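Local coordinates for uncharacterized protein lp_0118 (Lactobacillus plantarum, PDB 3K2Y), which is uncharacterized but, as a HIRAN-domain protein, probably binds nucleic acid, at residues Tyr45-Ile50 / Tyr62-Asn68. Coordinates in Å, arbitrary orientation, origin at the centre of the assembly. Numbering follows the deposited sequence.
Sequences YDDNAI and YIARYQN
Residues 45-50 form the end of the loop that leads into strand 50-53, and they pack against the end of strand 59-63 and the turn that follows it. D46 to A49 make a type I beta turn, closed by A49 N to D46 O at 3.1 Å. The t rotamer of D46 (chi1 -170°) lets OD1 accept from N48 N at 2.7 Å, an Asx turn, while OD2 lies 3.6 Å from R65 NE in a salt bridge. R65 runs extended (chi1 and chi2 t) before bending at chi3 (m), which carries its guanidinium back to the loop. Y45 (chi1 m) hydrogen-bonds through OH to D46 OD2 of the second subunit, so the loop joins the subunit interface. Where the loop becomes strand, I50 faces Y62 (CA to CA 5.6 Å), and I63 N donates to I50 O at 2.9 Å. This is the last part of the antiparallel pairing of strands 50-53 and 59-63, neighbours in the six-stranded barrel of the HIRAN domain. A water opens the other half of the pair, accepting from I50 N (3.0 Å) and donating to I63 O (2.7 Å). I50 (m, t) sets CB 3.7 Å from I63 CG1 and touches Y71 and M75 of helix 68-76. Y62, chi1 m, places CE2 4.1 Å from A49 CB and directs OH to K59 and E40. N68 CB lies 4.0 Å from N48 CB.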
loop_
_atom_site.group_PDB
_atom_site.type_symbol
_atom_site.label_atom_id
_atom_site.label_comp_id
_atom_site.label_asym_id
_atom_site.label_seq_id
_atom_site.Cartn_x
_atom_site.Cartn_y
_atom_site.Cartn_z
ATOM N N TYR A 45 -3.942 1.522 0.764
ATOM C CA TYR A 45 -4.206 0.319 -0.015
ATOM C C TYR A 45 -4.960 -0.745 0.779
ATOM O O TYR A 45 -5.631 -1.602 0.202
ATOM C CB TYR A 45 -2.885 -0.265 -0.539
ATOM C CG TYR A 45 -2.003 0.756 -1.230
ATOM C CD1 TYR A 45 -2.459 1.458 -2.346
ATOM C CD2 TYR A 45 -0.726 1.045 -0.744
ATOM C CE1 TYR A 45 -1.668 2.434 -2.966
ATOM C CE2 TYR A 45 0.076 2.016 -1.354
ATOM C CZ TYR A 45 -0.406 2.709 -2.465
ATOM O OH TYR A 45 0.365 3.682 -3.059
ATOM N N ASP A 46 -4.857 -0.680 2.103
ATOM C CA ASP A 46 -5.515 -1.660 2.964
ATOM C C ASP A 46 -5.644 -1.113 4.381
ATOM O O ASP A 46 -4.642 -0.899 5.061
ATOM C CB ASP A 46 -4.692 -2.952 2.992
ATOM C CG ASP A 46 -5.425 -4.103 3.656
ATOM O OD1 ASP A 46 -6.382 -3.849 4.417
ATOM O OD2 ASP A 46 -5.033 -5.266 3.424
ATOM N N ASP A 47 -6.876 -0.901 4.832
ATOM C CA ASP A 47 -7.095 -0.376 6.176
ATOM C C ASP A 47 -6.749 -1.407 7.250
ATOM O O ASP A 47 -6.741 -1.091 8.434
ATOM C CB ASP A 47 -8.547 0.092 6.336
ATOM C CG ASP A 47 -9.540 -1.055 6.325
ATOM O OD1 ASP A 47 -9.197 -2.152 5.841
ATOM O OD2 ASP A 47 -10.679 -0.850 6.792
ATOM N N ASN A 48 -6.458 -2.632 6.832
ATOM C CA ASN A 48 -6.104 -3.697 7.770
ATOM C C ASN A 48 -4.611 -3.972 7.751
ATOM O O ASN A 48 -4.123 -4.873 8.440
ATOM C CB ASN A 48 -6.856 -4.981 7.424
ATOM C CG ASN A 48 -8.282 -4.972 7.930
ATOM O OD1 ASN A 48 -9.212 -5.236 7.178
ATOM N ND2 ASN A 48 -8.460 -4.675 9.212
ATOM N N ALA A 49 -3.901 -3.175 6.958
ATOM C CA ALA A 49 -2.459 -3.287 6.793
ATOM C C ALA A 49 -1.679 -3.379 8.096
ATOM O O ALA A 49 -2.037 -2.767 9.108
ATOM C CB ALA A 49 -1.942 -2.108 5.976
ATOM N N ILE A 50 -0.604 -4.160 8.040
ATOM C CA ILE A 50 0.301 -4.360 9.159
ATOM C C ILE A 50 1.693 -4.559 8.577
ATOM O O ILE A 50 1.995 -5.620 8.023
ATOM C CB ILE A 50 -0.035 -5.620 9.980
ATOM C CG1 ILE A 50 -1.436 -5.522 10.571
ATOM C CG2 ILE A 50 0.974 -5.774 11.107
ATOM C CD1 ILE A 50 -1.879 -6.809 11.245
ATOM N N TYR A 62 4.883 -6.360 4.495
ATOM C CA TYR A 62 3.569 -6.395 5.130
ATOM C C TYR A 62 3.083 -7.812 5.350
ATOM O O TYR A 62 3.574 -8.750 4.723
ATOM C CB TYR A 62 2.529 -5.682 4.264
ATOM C CG TYR A 62 2.665 -4.187 4.237
ATOM C CD1 TYR A 62 3.587 -3.562 3.401
ATOM C CD2 TYR A 62 1.894 -3.393 5.081
ATOM C CE1 TYR A 62 3.740 -2.180 3.410
ATOM C CE2 TYR A 62 2.039 -2.015 5.099
ATOM C CZ TYR A 62 2.964 -1.414 4.265
ATOM O OH TYR A 62 3.128 -0.052 4.321
ATOM N N ILE A 63 2.110 -7.961 6.247
ATOM C CA ILE A 63 1.509 -9.268 6.502
ATOM C C ILE A 63 0.609 -9.451 5.284
ATOM O O ILE A 63 -0.126 -8.533 4.928
ATOM C CB ILE A 63 0.598 -9.263 7.759
ATOM C CG1 ILE A 63 1.392 -8.855 9.006
ATOM C CG2 ILE A 63 -0.041 -10.638 7.938
ATOM C CD1 ILE A 63 2.346 -9.905 9.517
ATOM N N ALA A 64 0.669 -10.616 4.645
ATOM C CA ALA A 64 -0.155 -10.891 3.468
ATOM C C ALA A 64 -1.614 -10.507 3.708
ATOM O O ALA A 64 -2.162 -10.757 4.783
ATOM C CB ALA A 64 -0.052 -12.357 3.095
ATOM N N ARG A 65 -2.233 -9.903 2.696
ATOM C CA ARG A 65 -3.624 -9.449 2.764
ATOM C C ARG A 65 -4.637 -10.527 3.150
ATOM O O ARG A 65 -5.665 -10.226 3.764
ATOM C CB ARG A 65 -4.029 -8.815 1.428
ATOM C CG ARG A 65 -5.470 -8.332 1.368
ATOM C CD ARG A 65 -5.755 -7.600 0.067
ATOM N NE ARG A 65 -5.045 -6.325 -0.013
ATOM C CZ ARG A 65 -5.002 -5.555 -1.097
ATOM N NH1 ARG A 65 -5.626 -5.928 -2.208
ATOM N NH2 ARG A 65 -4.333 -4.411 -1.073
ATOM N N TYR A 66 -4.355 -11.777 2.794
ATOM C CA TYR A 66 -5.258 -12.876 3.128
ATOM C C TYR A 66 -5.005 -13.415 4.542
ATOM O O TYR A 66 -5.496 -14.485 4.902
ATOM C CB TYR A 66 -5.116 -14.002 2.097
ATOM C CG TYR A 66 -3.718 -14.552 1.992
ATOM C CD1 TYR A 66 -3.307 -15.623 2.782
ATOM C CD2 TYR A 66 -2.787 -13.970 1.131
ATOM C CE1 TYR A 66 -1.998 -16.101 2.722
ATOM C CE2 TYR A 66 -1.479 -14.437 1.064
ATOM C CZ TYR A 66 -1.091 -15.500 1.861
ATOM O OH TYR A 66 0.206 -15.951 1.799
ATOM N N GLN A 67 -4.242 -12.664 5.335
ATOM C CA GLN A 67 -3.923 -13.042 6.714
ATOM C C GLN A 67 -4.001 -11.796 7.601
ATOM O O GLN A 67 -3.646 -11.829 8.778
ATOM C CB GLN A 67 -2.506 -13.631 6.789
ATOM C CG GLN A 67 -2.250 -14.757 5.806
ATOM C CD GLN A 67 -0.862 -15.358 5.926
ATOM O OE1 GLN A 67 0.146 -14.658 5.816
ATOM N NE2 GLN A 67 -0.804 -16.667 6.148
ATOM N N ASN A 68 -4.481 -10.707 7.011
ATOM C CA ASN A 68 -4.609 -9.408 7.669
ATOM C C ASN A 68 -5.646 -9.265 8.774
ATOM O O ASN A 68 -5.304 -9.083 9.941
ATOM C CB ASN A 68 -4.899 -8.340 6.613
ATOM C CG ASN A 68 -3.704 -7.496 6.310
ATOM O OD1 ASN A 68 -3.694 -6.737 5.342
ATOM N ND2 ASN A 68 -2.679 -7.608 7.150
HETATM O O HOH W 1 -0.815 -6.071 5.793
#